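PDB 4OUA: latent form of PPO4 Tyrosinase from Agaricus bisporus var. bisporus H97, which catalyses the copper-dependent o-hydroxylation of monophenols and the oxidation of the resulting o-diphenols to o-quinones, the initial step of melanin synthesis. Local coordinates for residues 216-221 / 475-480; 239-244 / 471-476; 254-259 / 447-452; 267-272 / 451-456; 427-432 / 503-508. All blocks are in the same frame, centred on the assembly; numbering follows the deposited sequence.

In the fold
Four of the five contacts illustrate how a C-terminal domain can be moored on a tyrosinase core, and the fifth lies within that domain. Contacts 1 and 2, with centres 12 Å apart, share Phe475 and Val476 of strand 471-477. Contacts 3 and 4 share Asn451 and Ile452, their centres 11 Å apart, and lead to the copper centre: contact 3 holds the copper ligand His254, and in contact 4 the side chain of Phe453 comes within about 4 Å of the same ion. Contact 5 joins two strands of the sheet whose strand 446-451 serves contact 3, and its centre is 11 Å from that contact. Lys218 of contact 1 links to Ser449 of contact 3.

Contact 1: residues 216-221 / 475-480; sequences REKTYN and FVHLDR
Glu217 and Arg480 form the salt bridge of this contact: OE1 of Glu217 reaches NE of Arg480 at 2.7 Å, meeting the guanidinium at its edge. The hydrogen bond within it is weak, for it is strongly bent (121° at the hydrogen). The other carboxylate oxygen, Glu217 OE2, lies 3.4 Å from OD1 of Asp479. These two acidic groups probably repel each other in part, an effect that Arg480 and, by a long and weak ion pair, Lys397 may offset. Stacking supplies a second element, since the amide group of Asn221 lies over one face of the His477 ring, the planes only 22° apart. Apolar contact comes from Lys218, whose extended chain passes the strand with CE 4.1 Å from CG2 of Val476, while its ammonium goes on to Ser449 and Asp252. Helix 212-224 of the catalytic core thus crosses the end of strand 471-477 and the start of helix 479-485, with strand 407-419 beside the strand and helix 388-397 close to Asn221 and Asp479.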
# COMPACT_ATOMS: atom_id res chain seq x y z
N ARG B 216 0.89 2.29 -11.50
CA ARG B 216 2.17 2.94 -11.78
C ARG B 216 2.03 4.46 -11.67
O ARG B 216 2.86 5.12 -11.05
CB ARG B 216 2.67 2.54 -13.17
CG ARG B 216 4.13 2.89 -13.44
CD ARG B 216 4.57 2.33 -14.78
NE ARG B 216 6.02 2.37 -14.96
CZ ARG B 216 6.67 3.32 -15.62
NH1 ARG B 216 6.00 4.32 -16.17
NH2 ARG B 216 7.99 3.27 -15.72
N GLU B 217 0.99 5.01 -12.28
CA GLU B 217 0.74 6.44 -12.22
C GLU B 217 0.44 6.88 -10.79
O GLU B 217 0.99 7.86 -10.30
CB GLU B 217 -0.42 6.85 -13.13
CG GLU B 217 -0.00 7.19 -14.56
CD GLU B 217 -0.90 8.24 -15.19
OE1 GLU B 217 -1.89 7.86 -15.86
OE2 GLU B 217 -0.62 9.44 -15.02
N LYS B 218 -0.45 6.14 -10.12
CA LYS B 218 -0.82 6.44 -8.74
C LYS B 218 0.40 6.49 -7.83
O LYS B 218 0.51 7.37 -6.97
CB LYS B 218 -1.82 5.42 -8.21
CG LYS B 218 -3.24 5.58 -8.75
CD LYS B 218 -4.22 4.74 -7.94
CE LYS B 218 -5.65 4.99 -8.36
NZ LYS B 218 -6.62 4.33 -7.43
N THR B 219 1.31 5.54 -8.02
CA THR B 219 2.51 5.45 -7.19
C THR B 219 3.46 6.62 -7.44
O THR B 219 4.04 7.17 -6.51
CB THR B 219 3.25 4.13 -7.44
OG1 THR B 219 2.42 3.04 -7.03
CG2 THR B 219 4.55 4.10 -6.64
N TYR B 220 3.61 7.00 -8.71
CA TYR B 220 4.48 8.11 -9.07
C TYR B 220 3.99 9.43 -8.47
O TYR B 220 4.71 10.09 -7.74
CB TYR B 220 4.58 8.23 -10.59
CG TYR B 220 5.46 9.38 -11.05
CD1 TYR B 220 6.84 9.24 -11.13
CD2 TYR B 220 4.91 10.60 -11.41
CE1 TYR B 220 7.64 10.28 -11.55
CE2 TYR B 220 5.70 11.65 -11.83
CZ TYR B 220 7.07 11.48 -11.90
OH TYR B 220 7.87 12.52 -12.32
N ASN B 221 2.75 9.79 -8.79
CA ASN B 221 2.17 11.04 -8.31
C ASN B 221 2.06 11.08 -6.79
O ASN B 221 2.06 12.15 -6.19
CB ASN B 221 0.79 11.26 -8.93
CG ASN B 221 0.87 11.54 -10.42
OD1 ASN B 221 0.79 10.63 -11.24
ND2 ASN B 221 1.02 12.81 -10.77
N PHE B 475 -7.90 9.34 -6.15
CA PHE B 475 -7.57 9.97 -7.41
C PHE B 475 -7.27 8.96 -8.51
O PHE B 475 -6.69 7.91 -8.26
CB PHE B 475 -6.37 10.90 -7.24
CG PHE B 475 -6.60 12.02 -6.27
CD1 PHE B 475 -7.00 13.27 -6.72
CD2 PHE B 475 -6.41 11.83 -4.92
CE1 PHE B 475 -7.20 14.31 -5.83
CE2 PHE B 475 -6.61 12.86 -4.02
CZ PHE B 475 -7.01 14.10 -4.47
N VAL B 476 -7.69 9.29 -9.73
CA VAL B 476 -7.37 8.48 -10.90
C VAL B 476 -6.91 9.40 -12.04
O VAL B 476 -7.60 10.36 -12.38
CB VAL B 476 -8.57 7.64 -11.36
CG1 VAL B 476 -8.25 6.94 -12.67
CG2 VAL B 476 -8.94 6.63 -10.28
N HIS B 477 -5.75 9.09 -12.61
CA HIS B 477 -5.12 9.98 -13.59
C HIS B 477 -5.57 9.70 -15.02
O HIS B 477 -5.96 8.58 -15.36
CB HIS B 477 -3.60 9.86 -13.48
CG HIS B 477 -3.09 10.07 -12.09
ND1 HIS B 477 -2.86 11.32 -11.56
CD2 HIS B 477 -2.76 9.18 -11.12
CE1 HIS B 477 -2.42 11.20 -10.32
NE2 HIS B 477 -2.34 9.91 -10.03
N LEU B 478 -5.51 10.73 -15.86
CA LEU B 478 -6.01 10.65 -17.23
C LEU B 478 -4.98 11.08 -18.26
O LEU B 478 -5.22 11.01 -19.46
CB LEU B 478 -7.27 11.51 -17.38
CG LEU B 478 -8.36 11.33 -16.33
CD1 LEU B 478 -9.47 12.35 -16.55
CD2 LEU B 478 -8.92 9.91 -16.36
N ASP B 479 -3.82 11.54 -17.77
CA ASP B 479 -2.79 12.14 -18.61
C ASP B 479 -2.42 11.29 -19.83
O ASP B 479 -2.52 11.76 -20.97
CB ASP B 479 -1.54 12.40 -17.78
CG ASP B 479 -1.83 13.16 -16.51
OD1 ASP B 479 -1.98 12.51 -15.45
OD2 ASP B 479 -1.92 14.41 -16.56
N ARG B 480 -2.00 10.06 -19.59
CA ARG B 480 -1.53 9.19 -20.67
C ARG B 480 -2.65 8.79 -21.63
O ARG B 480 -2.39 8.38 -22.75
CB ARG B 480 -0.86 7.95 -20.08
CG ARG B 480 -1.62 7.32 -18.93
CD ARG B 480 -0.80 6.25 -18.25
NE ARG B 480 -1.59 5.53 -17.26
CZ ARG B 480 -2.33 4.46 -17.54
NH1 ARG B 480 -2.36 3.98 -18.78
NH2 ARG B 480 -3.03 3.86 -16.59

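Contact 2: residues 239-244 / 471-476; sequences DDTHAN and VQEGFV
Thr241 begins the approach, its OG1 lying 3.0 Å from OE2 of Glu473 and at the edge of the Phe475 ring, 3.7 Å from CZ. The carbonyl oxygen of Phe238 competes for the hydroxyl, so the link to Glu473 is not settled. The backbone then runs across one face of the Phe475 ring. The carbonyl carbon of His242 lies above its rim, and Ala243 N stands 4.1 Å above the ring plane, over its centre. The phenyl thereby packs its face against the 242-243 peptide of the core, in the loop before helix 246-258. Strand 471-477 is an outermost strand of a four-stranded antiparallel sheet, where Gly474 and Val476 bond to strand 407-419. At Phe475 an asparagine side chain takes a neighbouring strand's place: OD1 of Asn244 accepts from Phe475 N at 3.0 Å, and ND2 of Asn244 donates to Phe475 O at 3.2 Å. That acceptor lies in the plane of the Asn244 amide, although the donor stands 49° out of the carbonyl plane of Phe475.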
# COMPACT_ATOMS: atom_id res chain seq x y z
N ASP B 239 -7.83 19.42 1.98
CA ASP B 239 -8.02 20.31 0.84
C ASP B 239 -6.71 20.67 0.16
O ASP B 239 -5.64 20.60 0.76
CB ASP B 239 -8.75 21.59 1.28
N ASP B 240 -6.81 21.05 -1.11
CA ASP B 240 -5.66 21.48 -1.91
C ASP B 240 -4.69 20.33 -2.18
O ASP B 240 -3.48 20.53 -2.28
CB ASP B 240 -4.93 22.63 -1.22
CG ASP B 240 -5.83 23.84 -1.00
OD1 ASP B 240 -5.77 24.43 0.10
OD2 ASP B 240 -6.59 24.19 -1.93
N THR B 241 -5.22 19.12 -2.29
CA THR B 241 -4.42 17.95 -2.65
C THR B 241 -4.72 17.53 -4.09
O THR B 241 -5.85 17.67 -4.56
CB THR B 241 -4.68 16.76 -1.71
OG1 THR B 241 -6.08 16.45 -1.71
CG2 THR B 241 -4.24 17.10 -0.30
N HIS B 242 -3.71 17.02 -4.78
CA HIS B 242 -3.84 16.70 -6.20
C HIS B 242 -3.32 15.31 -6.54
O HIS B 242 -3.28 14.92 -7.71
CB HIS B 242 -3.12 17.74 -7.05
CG HIS B 242 -1.74 18.06 -6.57
ND1 HIS B 242 -1.49 18.93 -5.53
CD2 HIS B 242 -0.53 17.63 -7.00
CE1 HIS B 242 -0.19 19.02 -5.34
NE2 HIS B 242 0.42 18.24 -6.21
N ALA B 243 -2.92 14.56 -5.52
CA ALA B 243 -2.40 13.21 -5.73
C ALA B 243 -2.83 12.28 -4.61
O ALA B 243 -3.19 12.72 -3.52
CB ALA B 243 -0.88 13.25 -5.84
N ASN B 244 -2.78 10.98 -4.88
CA ASN B 244 -3.14 9.99 -3.88
C ASN B 244 -2.20 10.02 -2.68
O ASN B 244 -1.01 10.30 -2.82
CB ASN B 244 -3.14 8.59 -4.49
CG ASN B 244 -4.28 8.38 -5.46
OD1 ASN B 244 -5.41 8.11 -5.05
ND2 ASN B 244 -3.98 8.48 -6.75
N VAL B 471 -14.35 12.69 5.67
CA VAL B 471 -14.39 12.47 4.23
C VAL B 471 -13.13 11.76 3.72
O VAL B 471 -12.01 12.16 4.04
CB VAL B 471 -14.55 13.80 3.47
CG1 VAL B 471 -14.50 13.56 1.96
CG2 VAL B 471 -15.85 14.48 3.86
N GLN B 472 -13.33 10.72 2.93
CA GLN B 472 -12.22 9.99 2.31
C GLN B 472 -12.19 10.28 0.82
O GLN B 472 -13.23 10.45 0.19
CB GLN B 472 -12.35 8.49 2.57
CG GLN B 472 -11.21 7.65 2.01
CD GLN B 472 -11.38 6.17 2.30
OE1 GLN B 472 -12.28 5.77 3.04
NE2 GLN B 472 -10.52 5.36 1.71
N GLU B 473 -10.99 10.35 0.25
CA GLU B 473 -10.84 10.72 -1.16
C GLU B 473 -9.91 9.79 -1.92
O GLU B 473 -9.10 9.07 -1.33
CB GLU B 473 -10.33 12.16 -1.27
CG GLU B 473 -8.98 12.39 -0.62
CD GLU B 473 -8.50 13.82 -0.77
OE1 GLU B 473 -9.25 14.65 -1.33
OE2 GLU B 473 -7.37 14.12 -0.32
N GLY B 474 -10.03 9.81 -3.25
CA GLY B 474 -9.19 9.00 -4.12
C GLY B 474 -8.99 9.69 -5.46
O GLY B 474 -9.80 10.52 -5.87
N PHE B 475 -7.90 9.34 -6.15
CA PHE B 475 -7.57 9.97 -7.41
C PHE B 475 -7.27 8.96 -8.51
O PHE B 475 -6.69 7.91 -8.26
CB PHE B 475 -6.37 10.90 -7.24
CG PHE B 475 -6.60 12.02 -6.27
CD1 PHE B 475 -7.00 13.27 -6.72
CD2 PHE B 475 -6.41 11.83 -4.92
CE1 PHE B 475 -7.20 14.31 -5.83
CE2 PHE B 475 -6.61 12.86 -4.02
CZ PHE B 475 -7.01 14.10 -4.47
N VAL B 476 -7.69 9.29 -9.73
CA VAL B 476 -7.37 8.48 -10.90
C VAL B 476 -6.91 9.40 -12.04
O VAL B 476 -7.60 10.36 -12.38
CB VAL B 476 -8.57 7.64 -11.36
CG1 VAL B 476 -8.25 6.94 -12.67
CG2 VAL B 476 -8.94 6.63 -10.28

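Contact 3: residues 254-259 / 447-452; sequences HGFVGR and IGSINI. With CU1 (copper (I) ion), chain I.
Gly255 faces Asn451 where helix 254-258 crosses strand 447-451 at 94°, the axes approaching to 9.2 Å, and with no side chain on the glycine the two CA atoms come within 5.8 Å. Phe256, at the next helical position, brings one corner of its ring to the strand. CE1 of Phe256 lies 3.7 Å from ND2 of Asn451 and 3.8 Å from OG of Ser449, the hydroxyl meeting the ring at its edge. The Asn451 amide stands at 84° to that ring. CG of Asn451 lies opposite the carbonyl carbon (chi1 -51°), and the turn about the next bond aims ND2 at Ser449 OG in a weak 3.3 Å hydrogen bond. Their main polar partners lie outside: Asp252 for Asn451 ND2, Glu211 for Ser449 OG.

The helix belongs to the bundle that carries the dinuclear type-3 copper centre of tyrosinases, and the strand opens with a classic beta bulge, Ile447 and Gly448 both facing Phe431. From the same helix, 246-258, NE2 of His254 binds a copper ion at 1.9 Å; His250, one turn earlier, and His282 complete its protein ligands, and a water lies 2.3 Å from the metal. Met266 O accepts a hydrogen bond from His254 ND1, fixing the ring's rotation. Past the helix end the Arg259 side chain crosses that of Asn451 at about a right angle, NH2 of Arg259 4.1 Å from OD1 of Asn451.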
# COMPACT_ATOMS: atom_id res chain seq x y z
N HIS B 254 -4.74 -3.91 -1.47
CA HIS B 254 -5.61 -4.72 -0.62
C HIS B 254 -6.86 -5.15 -1.36
O HIS B 254 -7.34 -6.27 -1.19
CB HIS B 254 -5.99 -3.94 0.65
CG HIS B 254 -4.90 -3.89 1.67
ND1 HIS B 254 -4.64 -4.92 2.54
CD2 HIS B 254 -3.99 -2.92 1.96
CE1 HIS B 254 -3.63 -4.59 3.32
NE2 HIS B 254 -3.22 -3.39 2.99
N GLY B 255 -7.40 -4.25 -2.19
CA GLY B 255 -8.60 -4.54 -2.95
C GLY B 255 -8.34 -5.53 -4.06
O GLY B 255 -9.13 -6.46 -4.27
N PHE B 256 -7.24 -5.34 -4.78
CA PHE B 256 -6.87 -6.21 -5.89
C PHE B 256 -6.80 -7.67 -5.46
O PHE B 256 -7.33 -8.55 -6.14
CB PHE B 256 -5.52 -5.79 -6.47
CG PHE B 256 -5.53 -4.42 -7.10
CD1 PHE B 256 -6.72 -3.82 -7.47
CD2 PHE B 256 -4.35 -3.74 -7.31
CE1 PHE B 256 -6.73 -2.57 -8.04
CE2 PHE B 256 -4.35 -2.48 -7.89
CZ PHE B 256 -5.54 -1.89 -8.25
N VAL B 257 -6.16 -7.92 -4.33
CA VAL B 257 -5.97 -9.28 -3.84
C VAL B 257 -7.21 -9.80 -3.12
O VAL B 257 -7.48 -11.00 -3.11
CB VAL B 257 -4.76 -9.37 -2.89
CG1 VAL B 257 -4.58 -10.80 -2.40
CG2 VAL B 257 -3.50 -8.87 -3.58
N GLY B 258 -7.97 -8.89 -2.52
CA GLY B 258 -9.09 -9.27 -1.67
C GLY B 258 -10.45 -9.30 -2.34
O GLY B 258 -11.21 -10.26 -2.16
N ARG B 259 -10.76 -8.27 -3.12
CA ARG B 259 -12.11 -8.14 -3.67
C ARG B 259 -12.32 -8.97 -4.93
O ARG B 259 -11.86 -8.60 -6.02
CB ARG B 259 -12.42 -6.67 -3.98
CG ARG B 259 -13.87 -6.29 -3.69
CD ARG B 259 -14.25 -4.97 -4.34
NE ARG B 259 -14.69 -5.15 -5.72
CZ ARG B 259 -13.93 -4.91 -6.78
NH1 ARG B 259 -14.41 -5.11 -8.00
NH2 ARG B 259 -12.68 -4.48 -6.63
N ILE B 447 -9.64 2.88 -17.44
CA ILE B 447 -8.90 3.97 -16.82
C ILE B 447 -8.16 3.52 -15.56
O ILE B 447 -6.94 3.35 -15.56
CB ILE B 447 -9.83 5.15 -16.46
CG1 ILE B 447 -10.71 5.52 -17.66
CG2 ILE B 447 -9.02 6.35 -15.99
CD1 ILE B 447 -9.94 5.98 -18.87
N GLY B 448 -8.92 3.33 -14.49
CA GLY B 448 -8.37 2.89 -13.22
C GLY B 448 -9.46 2.59 -12.22
O GLY B 448 -10.62 2.38 -12.60
N SER B 449 -9.11 2.57 -10.94
CA SER B 449 -10.09 2.29 -9.89
C SER B 449 -9.69 2.91 -8.56
O SER B 449 -8.51 3.15 -8.30
CB SER B 449 -10.28 0.78 -9.73
OG SER B 449 -9.08 0.16 -9.31
N ILE B 450 -10.69 3.17 -7.72
CA ILE B 450 -10.46 3.62 -6.36
C ILE B 450 -11.02 2.59 -5.39
O ILE B 450 -12.23 2.35 -5.35
CB ILE B 450 -11.10 4.99 -6.08
CG1 ILE B 450 -10.51 6.06 -7.01
CG2 ILE B 450 -10.92 5.38 -4.63
CD1 ILE B 450 -11.08 7.44 -6.79
N ASN B 451 -10.14 1.97 -4.62
CA ASN B 451 -10.52 0.84 -3.78
C ASN B 451 -10.62 1.21 -2.30
O ASN B 451 -9.78 1.94 -1.77
CB ASN B 451 -9.52 -0.30 -3.97
CG ASN B 451 -9.31 -0.64 -5.43
OD1 ASN B 451 -10.00 -1.50 -5.99
ND2 ASN B 451 -8.37 0.05 -6.06
N ILE B 452 -11.65 0.69 -1.64
CA ILE B 452 -11.90 1.00 -0.24
C ILE B 452 -11.42 -0.12 0.68
O ILE B 452 -11.89 -1.26 0.58
CB ILE B 452 -13.39 1.26 0.02
CG1 ILE B 452 -13.97 2.17 -1.06
CG2 ILE B 452 -13.59 1.83 1.42
CD1 ILE B 452 -13.15 3.42 -1.29
CU CU1 I . -2.18 -2.75 4.50
O HOH W 1 -2.54 -2.04 6.69

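Contact 4: residues 267-272 / 451-456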
# COMPACT_ATOMS: atom_id res chain seq x y z
N THR B 267 -8.72 -7.93 1.78
CA THR B 267 -9.50 -6.72 1.55
C THR B 267 -10.35 -6.33 2.76
O THR B 267 -11.18 -5.43 2.69
CB THR B 267 -10.43 -6.88 0.33
OG1 THR B 267 -10.88 -5.59 -0.11
CG2 THR B 267 -11.64 -7.73 0.69
N HIS B 268 -10.13 -7.03 3.88
CA HIS B 268 -10.83 -6.72 5.12
C HIS B 268 -9.80 -6.46 6.22
O HIS B 268 -9.03 -7.36 6.57
CB HIS B 268 -11.77 -7.86 5.51
CG HIS B 268 -12.75 -7.50 6.58
ND1 HIS B 268 -12.36 -6.99 7.81
CD2 HIS B 268 -14.10 -7.58 6.62
CE1 HIS B 268 -13.44 -6.78 8.55
NE2 HIS B 268 -14.50 -7.13 7.85
N ALA B 269 -9.78 -5.24 6.74
CA ALA B 269 -8.74 -4.80 7.66
C ALA B 269 -8.62 -5.67 8.91
O ALA B 269 -7.59 -5.64 9.59
CB ALA B 269 -8.98 -3.35 8.06
N LEU B 270 -9.66 -6.43 9.21
CA LEU B 270 -9.65 -7.29 10.39
C LEU B 270 -8.99 -8.63 10.12
O LEU B 270 -8.64 -9.36 11.05
CB LEU B 270 -11.08 -7.51 10.91
CG LEU B 270 -11.83 -6.28 11.43
CD1 LEU B 270 -13.20 -6.68 11.96
CD2 LEU B 270 -11.02 -5.58 12.50
N PHE B 271 -8.80 -8.96 8.84
CA PHE B 271 -8.26 -10.26 8.47
C PHE B 271 -7.11 -10.16 7.47
O PHE B 271 -6.45 -11.16 7.18
CB PHE B 271 -9.37 -11.14 7.88
CG PHE B 271 -10.59 -11.23 8.74
CD1 PHE B 271 -10.69 -12.21 9.72
CD2 PHE B 271 -11.64 -10.35 8.58
CE1 PHE B 271 -11.82 -12.30 10.51
CE2 PHE B 271 -12.77 -10.43 9.37
CZ PHE B 271 -12.86 -11.41 10.34
N ALA B 272 -6.86 -8.96 6.96
CA ALA B 272 -5.89 -8.76 5.89
C ALA B 272 -4.47 -9.20 6.26
O ALA B 272 -3.72 -9.65 5.40
CB ALA B 272 -5.88 -7.29 5.47
N ASN B 451 -10.14 1.97 -4.62
CA ASN B 451 -10.52 0.84 -3.78
C ASN B 451 -10.62 1.21 -2.30
O ASN B 451 -9.78 1.94 -1.77
CB ASN B 451 -9.52 -0.30 -3.97
CG ASN B 451 -9.31 -0.64 -5.43
OD1 ASN B 451 -10.00 -1.50 -5.99
ND2 ASN B 451 -8.37 0.05 -6.06
N ILE B 452 -11.65 0.69 -1.64
CA ILE B 452 -11.90 1.00 -0.24
C ILE B 452 -11.42 -0.12 0.68
O ILE B 452 -11.89 -1.26 0.58
CB ILE B 452 -13.39 1.26 0.02
CG1 ILE B 452 -13.97 2.17 -1.06
CG2 ILE B 452 -13.59 1.83 1.42
CD1 ILE B 452 -13.15 3.42 -1.29
N PHE B 453 -10.50 0.20 1.58
CA PHE B 453 -10.02 -0.76 2.56
C PHE B 453 -10.63 -0.44 3.92
O PHE B 453 -10.18 0.48 4.61
CB PHE B 453 -8.50 -0.75 2.64
CG PHE B 453 -7.92 -1.85 3.49
CD1 PHE B 453 -8.36 -3.16 3.35
CD2 PHE B 453 -6.94 -1.57 4.43
CE1 PHE B 453 -7.82 -4.17 4.13
CE2 PHE B 453 -6.40 -2.58 5.21
CZ PHE B 453 -6.85 -3.88 5.06
N ARG B 454 -11.65 -1.21 4.30
CA ARG B 454 -12.35 -0.99 5.56
C ARG B 454 -12.26 -2.21 6.47
O ARG B 454 -11.94 -3.31 6.02
CB ARG B 454 -13.82 -0.65 5.30
CG ARG B 454 -14.05 0.76 4.82
CD ARG B 454 -13.88 1.77 5.95
NE ARG B 454 -14.87 1.56 6.99
CZ ARG B 454 -16.18 1.68 6.81
NH1 ARG B 454 -16.65 1.99 5.61
NH2 ARG B 454 -17.03 1.47 7.81
N GLY B 455 -12.56 -2.01 7.75
CA GLY B 455 -12.54 -3.08 8.72
C GLY B 455 -13.63 -2.94 9.77
O GLY B 455 -14.80 -3.25 9.51
N THR B 456 -13.26 -2.45 10.94
CA THR B 456 -14.20 -2.30 12.05
C THR B 456 -15.15 -1.12 11.85
O THR B 456 -15.19 -0.51 10.78
CB THR B 456 -13.44 -2.13 13.39
OG1 THR B 456 -14.38 -2.04 14.47
CG2 THR B 456 -12.56 -0.88 13.37
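Phe453 and Ala269 meet face to methyl, where a loop of the C-terminal domain enters the copper site. This accords with the known plug of latent tyrosinases, a residue of that domain in the substrate's place. A CH-pi contact puts CB of Ala269 4.1 Å from the centroid of the Phe453 ring, 28° off its normal. The opposite face stacks on the copper ligand His254. Ala272 and Thr267 border the ring's edge, with CB of Ala272 3.6 Å from CZ of Phe453. The phenyl enters this slot because its CG is turned opposite the backbone N (chi1 -172°). Elsewhere in the contact the His268 imidazole lies between Phe271 CD2 over one face and the Arg454 carbonyl oxygen, 4.0 Å above the other. ND1 of His268 accepts Leu270 N in the ring plane at 3.1 Å, fixing the imidazole's rotation. Ala269 O bonds to ND1 of His56, a ligand of the second copper. Ala269 N donates to Arg454 O at 3.0 Å, straight at the hydrogen (179°) though above the carbonyl plane.

Contact 5: residues 427-432 / 503-508; sequences FAIIFY and LSYKVV
Tyr432 carries the OG of Ser504 over one face of its ring, 3.5 Å above the plane and toward the rim, while CB of Lys506 approaches its edge, 4.4 Å from CE2. The ring lies across the partner strand because CG sits between the backbone N and the carbonyl carbon (chi1 68°). Strands 428-432 and 503-508 form an antiparallel beta pair, their axes at 160°, and strand 446-451 flanks 428-433 in the same sheet. On the sheet face of Ile429 and Phe431, the Tyr505 ring meets Val507 CG2 at its edge, in plane, and CG2 of Ile429 lies 3.8 Å from its CD1. CD1 of Phe431 rests against CB of Tyr505. This face turns to strand 520-530, where both aromatics touch Ile521. The other face brings CG1 of Ile430 to 3.9 Å from CG1 of Val508. Ala428-Val508 and Tyr432-Ser504 are hydrogen-bonded pairs with reciprocal backbone bonds, and between them Ile430 N donates to Lys506 O at 2.8 Å, with 179° at the hydrogen.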
# COMPACT_ATOMS: atom_id res chain seq x y z
N PHE B 427 -15.75 -1.60 -0.86
CA PHE B 427 -16.22 -1.47 -2.24
C PHE B 427 -15.16 -0.83 -3.12
O PHE B 427 -14.09 -0.44 -2.64
CB PHE B 427 -17.51 -0.64 -2.29
CG PHE B 427 -17.33 0.80 -1.90
CD1 PHE B 427 -17.12 1.77 -2.86
CD2 PHE B 427 -17.37 1.18 -0.57
CE1 PHE B 427 -16.95 3.10 -2.51
CE2 PHE B 427 -17.20 2.50 -0.21
CZ PHE B 427 -16.99 3.46 -1.18
N ALA B 428 -15.45 -0.73 -4.42
CA ALA B 428 -14.52 -0.14 -5.37
C ALA B 428 -15.26 0.68 -6.42
O ALA B 428 -16.41 0.38 -6.76
CB ALA B 428 -13.69 -1.22 -6.04
N ILE B 429 -14.60 1.71 -6.94
CA ILE B 429 -15.19 2.54 -7.98
C ILE B 429 -14.41 2.39 -9.28
O ILE B 429 -13.24 2.75 -9.37
CB ILE B 429 -15.22 4.03 -7.57
CG1 ILE B 429 -15.60 4.16 -6.09
CG2 ILE B 429 -16.18 4.80 -8.46
CD1 ILE B 429 -15.54 5.59 -5.58
N ILE B 430 -15.08 1.85 -10.30
CA ILE B 430 -14.43 1.54 -11.57
C ILE B 430 -14.65 2.65 -12.60
O ILE B 430 -15.77 3.09 -12.82
CB ILE B 430 -14.95 0.22 -12.16
CG1 ILE B 430 -14.99 -0.87 -11.07
CG2 ILE B 430 -14.09 -0.22 -13.34
CD1 ILE B 430 -13.67 -1.08 -10.37
N PHE B 431 -13.56 3.10 -13.23
CA PHE B 431 -13.64 4.14 -14.25
C PHE B 431 -13.19 3.60 -15.60
O PHE B 431 -12.16 2.92 -15.70
CB PHE B 431 -12.79 5.35 -13.86
CG PHE B 431 -13.17 5.96 -12.54
CD1 PHE B 431 -14.10 6.98 -12.48
CD2 PHE B 431 -12.60 5.50 -11.37
CE1 PHE B 431 -14.45 7.54 -11.26
CE2 PHE B 431 -12.94 6.06 -10.15
CZ PHE B 431 -13.87 7.08 -10.10
N TYR B 432 -13.94 3.91 -16.65
CA TYR B 432 -13.64 3.41 -17.98
C TYR B 432 -14.37 4.19 -19.07
O TYR B 432 -15.32 4.92 -18.80
CB TYR B 432 -13.99 1.92 -18.08
CG TYR B 432 -15.48 1.65 -18.01
CD1 TYR B 432 -16.19 1.26 -19.13
CD2 TYR B 432 -16.17 1.79 -16.81
CE1 TYR B 432 -17.54 1.01 -19.07
CE2 TYR B 432 -17.53 1.55 -16.74
CZ TYR B 432 -18.21 1.15 -17.87
OH TYR B 432 -19.56 0.91 -17.80
N LEU B 503 -16.82 8.95 -20.80
CA LEU B 503 -16.20 8.58 -19.54
C LEU B 503 -17.27 8.25 -18.50
O LEU B 503 -18.01 9.13 -18.05
CB LEU B 503 -15.31 9.71 -19.02
CG LEU B 503 -14.85 9.56 -17.57
CD1 LEU B 503 -14.04 8.29 -17.39
CD2 LEU B 503 -14.06 10.78 -17.12
N SER B 504 -17.35 6.98 -18.13
CA SER B 504 -18.34 6.54 -17.15
C SER B 504 -17.68 5.76 -16.02
O SER B 504 -16.63 5.14 -16.21
CB SER B 504 -19.41 5.68 -17.83
OG SER B 504 -18.83 4.59 -18.51
N TYR B 505 -18.30 5.79 -14.85
CA TYR B 505 -17.78 5.05 -13.71
C TYR B 505 -18.82 4.06 -13.18
O TYR B 505 -19.93 3.97 -13.71
CB TYR B 505 -17.33 5.99 -12.59
CG TYR B 505 -18.46 6.69 -11.87
CD1 TYR B 505 -18.93 6.20 -10.65
CD2 TYR B 505 -19.05 7.83 -12.39
CE1 TYR B 505 -19.95 6.84 -9.98
CE2 TYR B 505 -20.08 8.47 -11.73
CZ TYR B 505 -20.52 7.97 -10.52
OH TYR B 505 -21.55 8.61 -9.85
N LYS B 506 -18.46 3.34 -12.13
CA LYS B 506 -19.25 2.20 -11.70
C LYS B 506 -18.90 1.80 -10.26
O LYS B 506 -17.81 1.30 -10.00
CB LYS B 506 -19.00 1.03 -12.66
CG LYS B 506 -19.80 -0.23 -12.37
CD LYS B 506 -19.49 -1.30 -13.42
CE LYS B 506 -20.27 -2.58 -13.19
NZ LYS B 506 -19.93 -3.57 -14.26
N VAL B 507 -19.83 2.03 -9.34
CA VAL B 507 -19.61 1.70 -7.94
C VAL B 507 -20.11 0.29 -7.64
O VAL B 507 -21.31 0.04 -7.60
CB VAL B 507 -20.30 2.71 -7.00
CG1 VAL B 507 -20.09 2.32 -5.54
CG2 VAL B 507 -19.78 4.12 -7.25
N VAL B 508 -19.17 -0.63 -7.41
CA VAL B 508 -19.52 -2.04 -7.26
C VAL B 508 -19.01 -2.64 -5.95
O VAL B 508 -17.88 -2.41 -5.54
CB VAL B 508 -18.96 -2.88 -8.43
CG1 VAL B 508 -17.50 -2.55 -8.67
CG2 VAL B 508 -19.14 -4.36 -8.15